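Local structure of foldase protein PrsA (5TVL) at residues D114-D119 with F169-T174. The protein probably assists the folding of secreted proteins after their export across the membrane, as a membrane-anchored lipoprotein of the parvulin-type peptidyl-prolyl isomerase family. Numbering follows the deposited sequence.
Sequences DEYTPD and FDSAST
The backbone N-H of Thr117 is gripped by one bond, and a nearly straight one: it points at Ser171 OG, 3.1 Å from Thr117 N, with an angle of 173° at the hydrogen. OG reaches it from its place between the backbone N and the carbonyl carbon of Ser171 (chi1 56°). The same two residues are joined a second time, Ser171 N giving its hydrogen to Thr117 O over 3.2 Å in the plane of that carbonyl, so side chain and main chain of Ser171 together hold both peptide groups of Thr117. This clasp ties the link from helix 106-115 into strand 120-127, the first strand of the parvulin-type sheet, to the loop leaving its edge strand 166-169; Phe169 and Val120, hydrogen-bonded through their backbones, carry the pairing on into these antiparallel neighbours. Tyr116, its CG anti to the backbone N, runs its ring past Ser171 OG so that OH arrives at Asp170 OD1 in a weak 2.7 Å hydrogen bond, ring and carboxylate planes 56° apart. Asp119 OD1 also lies near Asp170 OD1, two acceptors with no bond between them; such neighbouring carboxylates could favour protonation of one. Lys229 and Leu230 of helix 227-239 pack against Tyr116.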
loop_
_atom_site.group_PDB
_atom_site.type_symbol
_atom_site.label_atom_id
_atom_site.label_comp_id
_atom_site.label_asym_id
_atom_site.label_seq_id
_atom_site.Cartn_x
_atom_site.Cartn_y
_atom_site.Cartn_z
ATOM N N ASP A 114 5.160 -5.487 -20.130
ATOM C CA ASP A 114 3.880 -6.026 -20.610
ATOM C C ASP A 114 2.683 -5.282 -20.003
ATOM O O ASP A 114 1.777 -4.861 -20.725
ATOM C CB ASP A 114 3.785 -7.527 -20.290
ATOM C CG ASP A 114 2.573 -8.194 -20.925
ATOM O OD1 ASP A 114 2.448 -8.149 -22.167
ATOM O OD2 ASP A 114 1.753 -8.777 -20.182
ATOM N N GLU A 115 2.699 -5.119 -18.680
ATOM C CA GLU A 115 1.586 -4.512 -17.936
ATOM C C GLU A 115 1.519 -2.981 -18.044
ATOM O O GLU A 115 0.456 -2.391 -17.826
ATOM C CB GLU A 115 1.654 -4.926 -16.457
ATOM C CG GLU A 115 1.468 -6.423 -16.227
ATOM C CD GLU A 115 1.715 -6.849 -14.788
ATOM O OE1 GLU A 115 1.400 -6.070 -13.860
ATOM O OE2 GLU A 115 2.216 -7.977 -14.587
ATOM N N TYR A 116 2.647 -2.349 -18.374
ATOM C CA TYR A 116 2.730 -0.887 -18.479
ATOM C C TYR A 116 2.013 -0.356 -19.720
ATOM O O TYR A 116 2.118 -0.936 -20.798
ATOM C CB TYR A 116 4.197 -0.446 -18.496
ATOM C CG TYR A 116 4.427 1.040 -18.693
ATOM C CD1 TYR A 116 4.369 1.928 -17.620
ATOM C CD2 TYR A 116 4.725 1.555 -19.957
ATOM C CE1 TYR A 116 4.592 3.289 -17.801
ATOM C CE2 TYR A 116 4.947 2.909 -20.147
ATOM C CZ TYR A 116 4.880 3.771 -19.070
ATOM O OH TYR A 116 5.103 5.112 -19.269
ATOM N N THR A 117 1.307 0.761 -19.543
ATOM C CA THR A 117 0.626 1.483 -20.619
ATOM C C THR A 117 1.226 2.894 -20.657
ATOM O O THR A 117 1.308 3.550 -19.616
ATOM C CB THR A 117 -0.892 1.574 -20.358
ATOM O OG1 THR A 117 -1.390 0.291 -19.963
ATOM C CG2 THR A 117 -1.642 2.039 -21.596
ATOM N N PRO A 118 1.646 3.371 -21.850
ATOM C CA PRO A 118 2.384 4.638 -21.930
ATOM C C PRO A 118 1.523 5.880 -21.692
ATOM O O PRO A 118 0.306 5.770 -21.511
ATOM C CB PRO A 118 2.930 4.622 -23.358
ATOM C CG PRO A 118 1.891 3.882 -24.124
ATOM C CD PRO A 118 1.400 2.808 -23.192
ATOM N N ASP A 119 2.168 7.048 -21.690
ATOM C CA ASP A 119 1.492 8.319 -21.405
ATOM C C ASP A 119 0.292 8.549 -22.321
ATOM O O ASP A 119 0.397 8.410 -23.537
ATOM C CB ASP A 119 2.462 9.516 -21.510
ATOM C CG ASP A 119 3.216 9.790 -20.209
ATOM O OD1 ASP A 119 2.577 9.839 -19.135
ATOM O OD2 ASP A 119 4.449 9.980 -20.260
ATOM N N PHE A 169 -0.895 11.057 -17.933
ATOM C CA PHE A 169 -0.530 9.994 -16.976
ATOM C C PHE A 169 -0.190 8.637 -17.607
ATOM O O PHE A 169 -0.681 8.297 -18.683
ATOM C CB PHE A 169 -1.631 9.809 -15.915
ATOM C CG PHE A 169 -3.008 9.559 -16.477
ATOM C CD1 PHE A 169 -3.868 10.621 -16.750
ATOM C CD2 PHE A 169 -3.466 8.261 -16.699
ATOM C CE1 PHE A 169 -5.144 10.393 -17.252
ATOM C CE2 PHE A 169 -4.740 8.029 -17.203
ATOM C CZ PHE A 169 -5.581 9.096 -17.479
ATOM N N ASP A 170 0.664 7.882 -16.914
ATOM C CA ASP A 170 0.959 6.487 -17.239
ATOM C C ASP A 170 -0.085 5.596 -16.579
ATOM O O ASP A 170 -0.980 6.075 -15.887
ATOM C CB ASP A 170 2.331 6.071 -16.687
ATOM C CG ASP A 170 3.474 6.854 -17.274
ATOM O OD1 ASP A 170 3.472 7.097 -18.496
ATOM O OD2 ASP A 170 4.403 7.197 -16.513
ATOM N N SER A 171 0.051 4.290 -16.792
ATOM C CA SER A 171 -0.608 3.283 -15.960
ATOM C C SER A 171 -0.106 3.327 -14.517
ATOM O O SER A 171 -0.865 3.050 -13.593
ATOM C CB SER A 171 -0.348 1.887 -16.519
ATOM O OG SER A 171 1.048 1.641 -16.620
ATOM N N ALA A 172 1.174 3.662 -14.341
ATOM C CA ALA A 172 1.820 3.727 -13.023
ATOM C C ALA A 172 1.578 5.013 -12.214
ATOM O O ALA A 172 2.101 5.136 -11.104
ATOM C CB ALA A 172 3.317 3.505 -13.183
ATOM N N SER A 173 0.806 5.962 -12.750
ATOM C CA SER A 173 0.485 7.197 -12.023
ATOM C C SER A 173 -0.410 6.940 -10.802
ATOM O O SER A 173 -1.503 6.385 -10.926
ATOM C CB SER A 173 -0.194 8.209 -12.952
ATOM O OG SER A 173 -0.524 9.405 -12.261
ATOM N N THR A 174 0.077 7.348 -9.630
ATOM C CA THR A 174 -0.709 7.346 -8.392
ATOM C C THR A 174 -1.511 8.644 -8.204
ATOM O O THR A 174 -2.298 8.753 -7.261
ATOM C CB THR A 174 0.200 7.136 -7.163
ATOM O OG1 THR A 174 1.233 8.128 -7.154
ATOM C CG2 THR A 174 0.834 5.752 -7.199
#